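Local coordinates for protein DyP-type peroxidase (Pleurotus ostreatus PC15, PDB 6FSK) that probably uses hydrogen peroxide to oxidise dyes and other substrates at a heme b cofactor, as dye-decolorizing peroxidases do, and is linked to Mn(II) oxidation, at residues Asp32-Asn37 with Gln85-Thr90; His40-Ile45 with Ala477-Phe482; Tyr189-Ser194 with Ile353-Ile358; Thr241-Phe246 with Asp391-Ile396. The protein carries 1 engineered substitution. All blocks are in the same frame, centred on the assembly; numbering follows the deposited sequence.

Interaction 1. Residues Asp32-Asn37 with Gln85-Thr90; sequences DQFKAN and QKLGIT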
# COMPACT_ATOMS: atom_id res chain seq x y z
N ASP A 32 10.27 16.14 26.72
CA ASP A 32 9.47 15.88 27.92
C ASP A 32 8.12 16.59 27.83
O ASP A 32 7.12 16.12 28.36
CB ASP A 32 10.24 16.24 29.23
CG ASP A 32 11.50 15.40 29.45
OD1 ASP A 32 11.59 14.18 29.17
OD2 ASP A 32 12.48 16.01 29.97
N GLN A 33 8.01 17.72 27.13
CA GLN A 33 6.74 18.33 26.96
C GLN A 33 5.84 17.50 26.00
O GLN A 33 4.65 17.44 26.17
CB GLN A 33 6.93 19.66 26.32
CG GLN A 33 5.65 20.45 26.28
CD GLN A 33 5.88 21.84 25.74
OE1 GLN A 33 6.88 22.09 25.00
NE2 GLN A 33 5.01 22.76 26.08
N PHE A 34 6.50 16.91 25.01
CA PHE A 34 5.79 16.03 24.07
C PHE A 34 5.14 14.90 24.83
O PHE A 34 3.94 14.60 24.63
CB PHE A 34 6.74 15.47 23.00
CG PHE A 34 6.05 14.48 22.07
CD1 PHE A 34 5.27 14.95 21.06
CD2 PHE A 34 6.17 13.11 22.25
CE1 PHE A 34 4.58 14.06 20.22
CE2 PHE A 34 5.59 12.23 21.38
CZ PHE A 34 4.78 12.71 20.37
N LYS A 35 5.91 14.29 25.73
CA LYS A 35 5.35 13.15 26.48
C LYS A 35 4.27 13.59 27.39
O LYS A 35 3.27 12.95 27.52
CB LYS A 35 6.42 12.39 27.18
CG LYS A 35 7.45 11.73 26.30
CD LYS A 35 8.40 10.90 27.12
CE LYS A 35 9.51 10.41 26.26
NZ LYS A 35 10.31 9.31 26.85
N ALA A 36 4.36 14.79 28.00
CA ALA A 36 3.25 15.25 28.80
C ALA A 36 1.99 15.50 27.92
O ALA A 36 0.87 15.21 28.30
CB ALA A 36 3.66 16.53 29.56
N ASN A 37 2.18 16.12 26.70
CA ASN A 37 1.09 16.41 25.86
C ASN A 37 0.39 15.10 25.29
O ASN A 37 -0.81 15.01 25.10
CB ASN A 37 1.57 17.26 24.66
CG ASN A 37 2.04 18.63 25.04
OD1 ASN A 37 1.80 19.16 26.17
ND2 ASN A 37 2.71 19.25 24.13
N GLN A 85 14.26 7.25 18.44
CA GLN A 85 15.56 7.71 18.96
C GLN A 85 15.44 9.07 19.67
O GLN A 85 15.99 9.29 20.80
CB GLN A 85 16.55 7.79 17.87
CG GLN A 85 16.94 6.45 17.20
CD GLN A 85 18.05 5.66 17.90
OE1 GLN A 85 17.80 4.70 18.67
NE2 GLN A 85 19.28 6.06 17.64
N LYS A 86 14.73 10.02 19.07
CA LYS A 86 14.63 11.35 19.68
C LYS A 86 13.97 11.23 21.03
O LYS A 86 14.32 11.94 21.98
CB LYS A 86 13.80 12.28 18.77
CG LYS A 86 13.48 13.65 19.34
CD LYS A 86 14.75 14.50 19.39
CE LYS A 86 14.41 15.88 19.95
NZ LYS A 86 15.68 16.67 19.90
N LEU A 87 13.01 10.33 21.18
CA LEU A 87 12.26 10.18 22.40
C LEU A 87 13.02 9.30 23.48
O LEU A 87 12.48 9.09 24.52
CB LEU A 87 10.87 9.56 22.11
CG LEU A 87 9.88 10.40 21.29
CD1 LEU A 87 8.64 9.64 20.86
CD2 LEU A 87 9.44 11.62 22.07
N GLY A 88 14.17 8.78 23.15
CA GLY A 88 14.92 7.88 24.03
C GLY A 88 14.36 6.48 24.13
O GLY A 88 14.64 5.78 25.08
N ILE A 89 13.59 6.05 23.13
CA ILE A 89 13.07 4.69 23.09
C ILE A 89 14.00 3.96 22.16
O ILE A 89 13.93 4.07 20.92
CB ILE A 89 11.62 4.69 22.60
CG1 ILE A 89 10.73 5.48 23.54
CG2 ILE A 89 11.08 3.26 22.48
CD1 ILE A 89 9.39 5.95 22.95
N THR A 90 14.92 3.20 22.72
CA THR A 90 16.04 2.68 21.94
C THR A 90 16.02 1.18 21.69
O THR A 90 16.94 0.68 21.07
CB THR A 90 17.39 3.04 22.64
OG1 THR A 90 17.39 2.46 23.94
CG2 THR A 90 17.49 4.53 22.79
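L87 meets helix 31-41 with both its side chain and its carbonyl. Its CD2 methyl lies 3.6 Å from CD2 of F34, approaching the ring obliquely, while CD1 lies 4.0 Å from F34 CE2; the two side chains cross at about a right angle. A branched leucine suits this spot because each methyl finds part of the ring, and both residues pack on F79 of strand 74-80. F34 reaches inward with CG anti to the backbone N (chi1 177°), down to the antiparallel sheet that helix 31-41 covers in this ferredoxin-like half of the DyP fold. Beside this apolar pair, K35 runs out in an extended chain, its NZ giving a hydrogen bond of 3.2 Å to L87 O, close to straight on the C=O (159°) and in the carbonyl plane. An alanine here has no amine to offer, and the end of helix 81-86 would probably be held less firmly, with the outer flank of L87 opened. G88 follows, the first residue to leave the helix 81-86 conformation. Its positive phi (75°), readily adopted by glycine, belongs to a Schellman motif, and G88 N bonds back to Q85 O. I89 then turns to W233 and F482.

Interaction 2. Residues His40-Ile45 with Ala477-Phe482; sequences HFIPHI and ALKTKF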
# COMPACT_ATOMS: atom_id res chain seq x y z
N HIS A 40 -2.77 13.73 26.90
CA HIS A 40 -3.98 14.28 26.49
C HIS A 40 -4.41 13.86 25.11
O HIS A 40 -5.59 13.87 24.82
CB HIS A 40 -3.86 15.80 26.53
CG HIS A 40 -3.78 16.31 27.92
ND1 HIS A 40 -2.60 16.69 28.50
CD2 HIS A 40 -4.73 16.35 28.89
CE1 HIS A 40 -2.83 17.03 29.75
NE2 HIS A 40 -4.11 16.82 30.01
N PHE A 41 -3.45 13.50 24.26
CA PHE A 41 -3.73 13.03 22.91
C PHE A 41 -4.28 11.60 22.91
O PHE A 41 -5.20 11.31 22.15
CB PHE A 41 -2.44 13.09 22.10
CG PHE A 41 -2.55 12.59 20.65
CD1 PHE A 41 -3.64 12.87 19.86
CD2 PHE A 41 -1.55 11.84 20.17
CE1 PHE A 41 -3.70 12.43 18.54
CE2 PHE A 41 -1.58 11.41 18.84
CZ PHE A 41 -2.69 11.66 18.08
N ILE A 42 -3.74 10.72 23.73
CA ILE A 42 -4.04 9.31 23.62
C ILE A 42 -5.52 8.95 23.64
O ILE A 42 -6.00 8.14 22.86
CB ILE A 42 -3.18 8.49 24.63
CG1 ILE A 42 -1.74 8.45 24.22
CG2 ILE A 42 -3.75 7.04 24.81
CD1 ILE A 42 -0.77 8.11 25.34
N PRO A 43 -6.37 9.59 24.49
CA PRO A 43 -7.79 9.28 24.49
C PRO A 43 -8.56 9.61 23.23
O PRO A 43 -9.68 9.14 23.08
CB PRO A 43 -8.35 10.10 25.69
CG PRO A 43 -7.21 10.36 26.48
CD PRO A 43 -6.01 10.47 25.61
N HIS A 44 -7.97 10.42 22.31
CA HIS A 44 -8.52 10.68 21.01
C HIS A 44 -8.26 9.58 19.95
O HIS A 44 -8.93 9.61 18.90
CB HIS A 44 -7.88 11.93 20.44
CG HIS A 44 -8.40 13.20 21.04
ND1 HIS A 44 -7.87 13.79 22.16
CD2 HIS A 44 -9.43 13.97 20.65
CE1 HIS A 44 -8.58 14.87 22.47
NE2 HIS A 44 -9.51 15.02 21.55
N ILE A 45 -7.36 8.66 20.22
CA ILE A 45 -6.91 7.69 19.16
C ILE A 45 -7.98 6.64 18.89
O ILE A 45 -8.54 6.10 19.87
CB ILE A 45 -5.59 7.06 19.54
CG1 ILE A 45 -4.53 8.13 19.58
CG2 ILE A 45 -5.15 5.94 18.57
CD1 ILE A 45 -3.22 7.71 20.14
N ALA A 477 1.25 0.84 24.87
CA ALA A 477 2.58 1.30 24.56
C ALA A 477 2.64 2.83 24.59
O ALA A 477 3.59 3.39 25.17
CB ALA A 477 3.08 0.81 23.22
N LEU A 478 1.67 3.48 23.98
CA LEU A 478 1.64 4.95 24.00
C LEU A 478 1.58 5.47 25.46
O LEU A 478 2.25 6.46 25.78
CB LEU A 478 0.54 5.50 23.16
CG LEU A 478 0.54 5.16 21.67
CD1 LEU A 478 -0.74 5.55 20.97
CD2 LEU A 478 1.68 5.85 21.01
N LYS A 479 0.75 4.85 26.27
CA LYS A 479 0.57 5.33 27.65
C LYS A 479 1.82 5.14 28.48
O LYS A 479 2.15 6.02 29.29
CB LYS A 479 -0.63 4.67 28.30
CG LYS A 479 -2.00 5.10 27.81
CD LYS A 479 -3.06 4.31 28.58
CE LYS A 479 -4.43 4.24 28.00
NZ LYS A 479 -5.16 5.48 28.10
N THR A 480 2.54 4.07 28.24
CA THR A 480 3.70 3.74 29.08
C THR A 480 5.04 4.19 28.58
O THR A 480 6.01 4.41 29.39
CB THR A 480 3.75 2.20 29.32
OG1 THR A 480 3.88 1.48 28.08
CG2 THR A 480 2.53 1.76 29.99
N LYS A 481 5.23 4.28 27.26
CA LYS A 481 6.52 4.65 26.72
C LYS A 481 6.57 6.02 26.07
O LYS A 481 7.66 6.58 25.92
CB LYS A 481 7.01 3.63 25.69
CG LYS A 481 7.08 2.20 26.20
CD LYS A 481 8.17 1.98 27.24
CE LYS A 481 9.56 2.15 26.63
NZ LYS A 481 10.63 1.67 27.55
N PHE A 482 5.41 6.51 25.66
CA PHE A 482 5.35 7.76 24.88
C PHE A 482 4.72 8.92 25.69
O PHE A 482 4.55 10.01 25.15
CB PHE A 482 4.58 7.56 23.59
CG PHE A 482 5.27 6.64 22.65
CD1 PHE A 482 5.19 5.25 22.82
CD2 PHE A 482 5.93 7.08 21.53
CE1 PHE A 482 5.83 4.38 21.91
CE2 PHE A 482 6.58 6.27 20.71
CZ PHE A 482 6.54 4.88 20.82
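I42 and I45 press against L478 on the buried side of this contact. The tightest point is where the CD1 methyls of I45 and L478 reach toward each other tip to tip, 3.4 Å apart, closer than carbons usually sit. I42 comes at L478 from another direction: its CD1 lies 3.6 Å from L478 CB and 3.5 Å from L478 O, so the end of the isoleucine rests on the helix backbone as well as on the side chain. In I42, CG1 stands anti to the carbonyl carbon (chi1 -72°), which carries CD1 to that backbone and turns CG2 toward K479. Branched aliphatic residues suit this seam, which has no hydrogen bond across it; I475 adds to the apolar packing of both isoleucines. The outer side is looser. K479 is exposed, and its chain, bent at chi4 (-73°), brings NZ to 3.9 Å from I42 CG2, while its CG stays 4.0 Å from the same methyl. A lysine fits such a border, its methylenes covering the isoleucine beside solvent. The 3-10 turn and loop that follow helix 31-41 thus receive helix 475-481, the last helix of the chain, packed on the N-terminal, ferredoxin-like alpha+beta domain of the DyP fold.

Interaction 3. Residues Tyr189-Ser194 with Ile353-Ile358; sequences YLDGIS and IIRRGI. Engineered in segment 189-194: Y189 (natural residue Phe). With HEM (protoporphyrin IX containing Fe), chain C.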
# COMPACT_ATOMS: atom_id res chain seq x y z
N TYR A 189 -8.50 1.89 -12.12
CA TYR A 189 -8.73 0.47 -11.73
C TYR A 189 -9.30 0.46 -10.33
O TYR A 189 -8.81 1.13 -9.42
CB TYR A 189 -7.43 -0.32 -11.78
CG TYR A 189 -7.01 -0.48 -13.22
CD1 TYR A 189 -6.31 0.51 -13.84
CD2 TYR A 189 -7.28 -1.64 -13.94
CE1 TYR A 189 -6.01 0.50 -15.21
CE2 TYR A 189 -6.98 -1.69 -15.29
CZ TYR A 189 -6.35 -0.64 -15.93
OH TYR A 189 -5.99 -0.62 -17.29
N LEU A 190 -10.37 -0.30 -10.07
CA LEU A 190 -10.89 -0.46 -8.72
C LEU A 190 -9.80 -1.00 -7.81
O LEU A 190 -9.09 -1.91 -8.13
CB LEU A 190 -12.10 -1.41 -8.73
CG LEU A 190 -12.73 -1.75 -7.37
CD1 LEU A 190 -13.30 -0.43 -6.86
CD2 LEU A 190 -13.85 -2.78 -7.53
N ASP A 191 -9.60 -0.35 -6.66
CA ASP A 191 -8.50 -0.62 -5.72
C ASP A 191 -9.13 -0.95 -4.39
O ASP A 191 -10.24 -0.54 -4.08
CB ASP A 191 -7.68 0.69 -5.60
CG ASP A 191 -6.27 0.50 -4.99
OD1 ASP A 191 -5.74 -0.62 -4.90
OD2 ASP A 191 -5.70 1.54 -4.57
N GLY A 192 -8.43 -1.74 -3.62
CA GLY A 192 -8.93 -2.14 -2.30
C GLY A 192 -9.64 -3.45 -2.21
O GLY A 192 -10.40 -3.65 -1.28
N ILE A 193 -9.47 -4.34 -3.18
CA ILE A 193 -10.26 -5.54 -3.31
C ILE A 193 -9.67 -6.63 -2.42
O ILE A 193 -10.36 -7.33 -1.69
CB ILE A 193 -10.35 -6.02 -4.77
CG1 ILE A 193 -11.00 -4.90 -5.63
CG2 ILE A 193 -11.01 -7.38 -4.91
CD1 ILE A 193 -10.89 -5.11 -7.11
N SER A 194 -8.37 -6.90 -2.65
CA SER A 194 -7.76 -8.08 -2.07
C SER A 194 -6.85 -7.77 -0.88
O SER A 194 -5.78 -7.20 -1.06
CB SER A 194 -6.96 -8.90 -3.11
OG SER A 194 -6.39 -10.10 -2.56
N ILE A 353 0.42 -7.93 3.13
CA ILE A 353 0.26 -6.59 3.65
C ILE A 353 -1.15 -6.18 3.59
O ILE A 353 -1.93 -6.64 2.74
CB ILE A 353 1.15 -5.55 2.84
CG1 ILE A 353 0.73 -5.52 1.34
CG2 ILE A 353 2.61 -5.83 3.00
CD1 ILE A 353 1.43 -4.41 0.58
N ILE A 354 -1.52 -5.28 4.54
CA ILE A 354 -2.83 -4.70 4.52
C ILE A 354 -2.66 -3.29 4.01
O ILE A 354 -1.98 -2.50 4.63
CB ILE A 354 -3.52 -4.69 5.91
CG1 ILE A 354 -3.86 -6.12 6.33
CG2 ILE A 354 -4.74 -3.82 5.88
CD1 ILE A 354 -4.33 -6.17 7.77
N ARG A 355 -3.36 -2.94 2.92
CA ARG A 355 -3.25 -1.59 2.31
C ARG A 355 -4.38 -0.68 2.70
O ARG A 355 -5.55 -1.10 2.80
CB ARG A 355 -3.23 -1.70 0.81
CG ARG A 355 -2.01 -2.38 0.29
CD ARG A 355 -2.13 -2.82 -1.17
NE ARG A 355 -3.20 -3.82 -1.35
CZ ARG A 355 -4.20 -3.67 -2.21
NH1 ARG A 355 -4.27 -2.63 -3.05
NH2 ARG A 355 -5.13 -4.57 -2.23
N ARG A 356 -4.06 0.58 2.97
CA ARG A 356 -5.05 1.58 3.36
C ARG A 356 -4.86 2.84 2.45
O ARG A 356 -4.90 3.95 3.00
CB ARG A 356 -4.96 1.96 4.83
CG ARG A 356 -5.08 0.83 5.78
CD ARG A 356 -6.48 0.25 5.84
NE ARG A 356 -6.58 -0.78 6.84
CZ ARG A 356 -7.32 -1.89 6.78
NH1 ARG A 356 -8.05 -2.18 5.74
NH2 ARG A 356 -7.31 -2.75 7.82
N GLY A 357 -4.66 2.66 1.16
CA GLY A 357 -4.43 3.81 0.24
C GLY A 357 -5.59 4.74 0.12
O GLY A 357 -6.78 4.37 0.35
N ILE A 358 -5.26 5.96 -0.19
CA ILE A 358 -6.28 6.89 -0.63
C ILE A 358 -5.64 7.69 -1.79
O ILE A 358 -4.47 8.05 -1.76
CB ILE A 358 -6.77 7.84 0.52
CG1 ILE A 358 -8.00 8.67 0.11
CG2 ILE A 358 -5.68 8.73 1.09
CD1 ILE A 358 -8.70 9.42 1.24
CHA HEM C . -3.33 -4.63 -5.71
CHB HEM C . -2.94 -0.40 -7.99
CHC HEM C . 1.11 0.47 -5.53
CHD HEM C . 0.90 -3.91 -3.46
C1A HEM C . -3.62 -3.56 -6.56
C2A HEM C . -4.76 -3.44 -7.41
C3A HEM C . -4.68 -2.24 -8.01
C4A HEM C . -3.45 -1.66 -7.59
CMA HEM C . -5.61 -1.70 -9.05
CAA HEM C . -5.82 -4.51 -7.61
CBA HEM C . -7.06 -4.44 -6.73
CGA HEM C . -6.79 -4.76 -5.29
O1A HEM C . -6.61 -5.93 -4.94
O2A HEM C . -6.78 -3.81 -4.47
C1B HEM C . -1.78 0.25 -7.54
C2B HEM C . -1.35 1.53 -7.89
C3B HEM C . -0.23 1.83 -7.19
C4B HEM C . 0.04 0.63 -6.39
CMB HEM C . -2.00 2.43 -8.91
CAB HEM C . 0.67 3.01 -7.16
CBB HEM C . 0.29 4.21 -7.54
C1C HEM C . 1.51 -0.62 -4.82
C2C HEM C . 2.66 -0.82 -4.05
C3C HEM C . 2.64 -2.05 -3.47
C4C HEM C . 1.38 -2.64 -3.85
CMC HEM C . 3.74 0.23 -3.88
CAC HEM C . 3.63 -2.81 -2.65
CBC HEM C . 4.96 -2.60 -2.71
C1D HEM C . -0.33 -4.42 -3.88
C2D HEM C . -0.85 -5.69 -3.29
C3D HEM C . -2.08 -5.86 -3.91
C4D HEM C . -2.21 -4.76 -4.86
CMD HEM C . -0.24 -6.55 -2.25
CAD HEM C . -3.06 -7.02 -3.76
CBD HEM C . -2.73 -8.18 -4.64
CGD HEM C . -3.63 -9.36 -4.36
O1D HEM C . -4.16 -9.84 -5.40
O2D HEM C . -3.88 -9.70 -3.22
NA HEM C . -2.73 -2.49 -6.73
NB HEM C . -0.89 -0.32 -6.69
NC HEM C . 0.77 -1.83 -4.78
ND HEM C . -1.13 -3.97 -4.85
FE HEM C . -0.97 -2.20 -5.82
O HOH W 1 -3.52 -5.91 0.66
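R355 and D191 join these segments by a salt bridge, NH1 3.1 Å from OD1; the hydrogen bond within it is weak, bent to 127° at the proton, and the carboxylate and guanidinium planes are 40° apart. Stronger is the bond from R355 NH2 to S194 O (3.0 Å): the acceptor lies in the guanidinium plane, the donor 40° above the carbonyl plane. A water accepting from R355 NE lies within hydrogen-bonding distance of both I353 O and S194 O, bridging the segments. Through a bend at chi3, one face of the guanidinium lies flat against the porphyrin, with HEM C4D 3.4 Å from its plane, over its centre. Propionate oxygen O2A receives hydrogen bonds from R355 NH1 and NH2 and from the backbone N of G192 (2.8 Å) and I193, while S194 gives its N to O1A and its OG to O2D (2.6 Å). A leucine in the arginine's place lacks these N-H groups, and propionate and D191 carboxylate would probably be less firmly positioned. At G192's backbone angles a side chain would collide with D191 O, so glycine suits. D191 belongs to the GXXDG motif and with R355 probably lines the distal heme pocket, as in other DyP peroxidases; R336 also bonds the heme.

Interaction 4. Residues Thr241-Phe246 with Asp391-Ile396; sequences TFRYLF and DGFHFI. With HEM (protoporphyrin IX containing Fe), chain C.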
# COMPACT_ATOMS: atom_id res chain seq x y z
N THR A 241 4.12 1.58 6.36
CA THR A 241 4.90 2.14 5.22
C THR A 241 4.07 3.18 4.53
O THR A 241 2.96 2.90 4.10
CB THR A 241 5.30 1.01 4.26
OG1 THR A 241 6.22 0.13 4.90
CG2 THR A 241 5.96 1.64 3.01
N PHE A 242 4.64 4.40 4.38
CA PHE A 242 4.03 5.49 3.59
C PHE A 242 4.83 5.76 2.35
O PHE A 242 6.05 5.88 2.46
CB PHE A 242 3.93 6.77 4.40
CG PHE A 242 3.47 7.94 3.59
CD1 PHE A 242 2.18 8.04 3.11
CD2 PHE A 242 4.35 8.96 3.31
CE1 PHE A 242 1.78 9.19 2.38
CE2 PHE A 242 3.94 10.05 2.55
CZ PHE A 242 2.71 10.10 2.05
N ARG A 243 4.16 5.82 1.19
CA ARG A 243 4.79 6.17 -0.10
C ARG A 243 3.95 7.19 -0.79
O ARG A 243 2.75 7.00 -1.00
CB ARG A 243 4.99 4.95 -1.01
CG ARG A 243 5.86 3.87 -0.36
CD ARG A 243 7.33 4.07 -0.65
NE ARG A 243 7.78 3.83 -2.02
CZ ARG A 243 8.88 4.32 -2.57
NH1 ARG A 243 9.63 5.21 -1.94
NH2 ARG A 243 9.15 3.96 -3.81
N TYR A 244 4.56 8.32 -1.11
CA TYR A 244 3.83 9.40 -1.81
C TYR A 244 3.97 9.23 -3.31
O TYR A 244 5.07 9.53 -3.86
CB TYR A 244 4.45 10.70 -1.35
CG TYR A 244 3.71 11.98 -1.67
CD1 TYR A 244 2.42 12.01 -2.07
CD2 TYR A 244 4.35 13.19 -1.42
CE1 TYR A 244 1.74 13.23 -2.25
CE2 TYR A 244 3.69 14.37 -1.64
CZ TYR A 244 2.40 14.39 -2.01
OH TYR A 244 1.76 15.64 -2.21
N LEU A 245 3.00 8.55 -3.89
CA LEU A 245 3.19 8.00 -5.26
C LEU A 245 2.45 8.80 -6.30
O LEU A 245 1.24 8.73 -6.39
CB LEU A 245 2.81 6.54 -5.34
CG LEU A 245 3.64 5.64 -4.44
CD1 LEU A 245 3.13 4.17 -4.58
CD2 LEU A 245 5.13 5.63 -4.69
N PHE A 246 3.16 9.61 -7.06
CA PHE A 246 2.46 10.41 -8.10
C PHE A 246 2.22 9.49 -9.29
O PHE A 246 3.07 8.64 -9.59
CB PHE A 246 3.35 11.62 -8.51
CG PHE A 246 3.29 12.73 -7.54
CD1 PHE A 246 3.85 12.63 -6.30
CD2 PHE A 246 2.64 13.91 -7.83
CE1 PHE A 246 3.71 13.63 -5.33
CE2 PHE A 246 2.58 14.95 -6.90
CZ PHE A 246 3.12 14.80 -5.66
N ASP A 391 10.07 -8.20 5.50
CA ASP A 391 9.42 -9.36 4.87
C ASP A 391 8.35 -8.97 3.89
O ASP A 391 8.06 -9.72 2.92
CB ASP A 391 8.71 -10.28 5.90
CG ASP A 391 9.66 -11.04 6.84
OD1 ASP A 391 10.86 -11.11 6.62
OD2 ASP A 391 9.11 -11.60 7.84
N GLY A 392 7.70 -7.83 4.12
CA GLY A 392 6.59 -7.34 3.36
C GLY A 392 6.93 -6.32 2.28
O GLY A 392 7.55 -6.62 1.29
N PHE A 393 6.55 -5.08 2.61
CA PHE A 393 6.73 -4.02 1.61
C PHE A 393 8.09 -4.01 0.93
O PHE A 393 8.19 -3.94 -0.28
CB PHE A 393 6.47 -2.65 2.25
CG PHE A 393 6.90 -1.53 1.32
CD1 PHE A 393 6.04 -1.15 0.27
CD2 PHE A 393 8.15 -0.93 1.46
CE1 PHE A 393 6.46 -0.20 -0.66
CE2 PHE A 393 8.57 0.04 0.53
CZ PHE A 393 7.71 0.39 -0.53
N HIS A 394 9.20 -4.01 1.69
CA HIS A 394 10.50 -3.92 1.03
C HIS A 394 10.75 -5.10 0.09
O HIS A 394 11.31 -4.89 -0.99
CB HIS A 394 11.59 -3.85 2.12
CG HIS A 394 12.98 -3.71 1.56
ND1 HIS A 394 13.66 -4.75 0.95
CD2 HIS A 394 13.79 -2.63 1.50
CE1 HIS A 394 14.86 -4.31 0.59
NE2 HIS A 394 14.92 -3.01 0.86
N PHE A 395 10.49 -6.30 0.58
CA PHE A 395 10.72 -7.51 -0.18
C PHE A 395 9.89 -7.51 -1.47
O PHE A 395 10.39 -7.80 -2.58
CB PHE A 395 10.45 -8.72 0.67
CG PHE A 395 10.93 -9.98 0.04
CD1 PHE A 395 10.13 -10.68 -0.77
CD2 PHE A 395 12.23 -10.46 0.35
CE1 PHE A 395 10.54 -11.91 -1.34
CE2 PHE A 395 12.66 -11.61 -0.25
CZ PHE A 395 11.81 -12.36 -1.06
N ILE A 396 8.63 -7.14 -1.35
CA ILE A 396 7.75 -7.09 -2.47
C ILE A 396 8.33 -6.18 -3.53
O ILE A 396 8.33 -6.53 -4.73
CB ILE A 396 6.34 -6.61 -2.11
CG1 ILE A 396 5.56 -7.61 -1.20
CG2 ILE A 396 5.46 -6.36 -3.34
CD1 ILE A 396 4.37 -7.01 -0.47
CHA HEM C . -3.33 -4.63 -5.71
CHB HEM C . -2.94 -0.40 -7.99
CHC HEM C . 1.11 0.47 -5.53
CHD HEM C . 0.90 -3.91 -3.46
C1A HEM C . -3.62 -3.56 -6.56
C2A HEM C . -4.76 -3.44 -7.41
C3A HEM C . -4.68 -2.24 -8.01
C4A HEM C . -3.45 -1.66 -7.59
CMA HEM C . -5.61 -1.70 -9.05
CAA HEM C . -5.82 -4.51 -7.61
CBA HEM C . -7.06 -4.44 -6.73
CGA HEM C . -6.79 -4.76 -5.29
O1A HEM C . -6.61 -5.93 -4.94
O2A HEM C . -6.78 -3.81 -4.47
C1B HEM C . -1.78 0.25 -7.54
C2B HEM C . -1.35 1.53 -7.89
C3B HEM C . -0.23 1.83 -7.19
C4B HEM C . 0.04 0.63 -6.39
CMB HEM C . -2.00 2.43 -8.91
CAB HEM C . 0.67 3.01 -7.16
CBB HEM C . 0.29 4.21 -7.54
C1C HEM C . 1.51 -0.62 -4.82
C2C HEM C . 2.66 -0.82 -4.05
C3C HEM C . 2.64 -2.05 -3.47
C4C HEM C . 1.38 -2.64 -3.85
CMC HEM C . 3.74 0.23 -3.88
CAC HEM C . 3.63 -2.81 -2.65
CBC HEM C . 4.96 -2.60 -2.71
C1D HEM C . -0.33 -4.42 -3.88
C2D HEM C . -0.85 -5.69 -3.29
C3D HEM C . -2.08 -5.86 -3.91
C4D HEM C . -2.21 -4.76 -4.86
CMD HEM C . -0.24 -6.55 -2.25
CAD HEM C . -3.06 -7.02 -3.76
CBD HEM C . -2.73 -8.18 -4.64
CGD HEM C . -3.63 -9.36 -4.36
O1D HEM C . -4.16 -9.84 -5.40
O2D HEM C . -3.88 -9.70 -3.22
NA HEM C . -2.73 -2.49 -6.73
NB HEM C . -0.89 -0.32 -6.69
NC HEM C . 0.77 -1.83 -4.78
ND HEM C . -1.13 -3.97 -4.85
FE HEM C . -0.97 -2.20 -5.82
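F393 projects from the first turn of helix 393-401 toward strand 238-247 and takes T241 over its ring and R243 at its far end. The methyl CG2 of T241 sits almost squarely above one face, 3.7 Å from the centroid and 11° off the normal, a CH-pi contact. Threonine suits this place because a small beta-branched residue can set CG2 over the ring while OG1 lies beside F393 CB, 3.8 Å away. In F393 itself CG is anti to the backbone N (chi1 169°), which sends the ring outward from the helix to the strand. R243 bends at both chi2 (-89°) and chi3, and this folding lays its CD 3.7 Å from F393 CZ; the guanidinium approaches obliquely. The apolar part of the chain thus serves the aromatic contact, while the charged end goes to D111 in a salt bridge and to Q102 by hydrogen bond, which pairs NH2 and NH1 of a buried arginine. The phenyl ring also touches the cofactor obliquely, with CD1 3.5 Å from the vinyl carbon HEM CBC. I396, one helical turn on, brings its CG2 to 3.8 Å from the same carbon, and L245 CD1 lies 3.7 Å from HEM CAB of the other vinyl. The helix starts after G392, its N-cap; its first turn and the strand are part of the apolar, vinyl-side wall of the DyP heme pocket.

How the interactions relate
Interactions 3 and 4 lie near the middle of the chain, their centres 13 Å apart, and both touch the heme: polar and ionic groups grip its propionates in one, apolar side chains meet its vinyls in the other. They touch through I353, which packs on the start of helix 393-401, and both involve strands of the same sheet. Interactions 1 and 2 sit about 26 to 29 Å from the chain centre, share helix 31-41, and meet where L87 and I89 pack on F482. Though peripheral, they are largely buried and mostly aliphatic or aromatic. Each includes a lysine: K35 donates a hydrogen bond across interaction 1, whereas K479 packs on an isoleucine at the solvent edge of interaction 2, with no hydrogen bond across the segments.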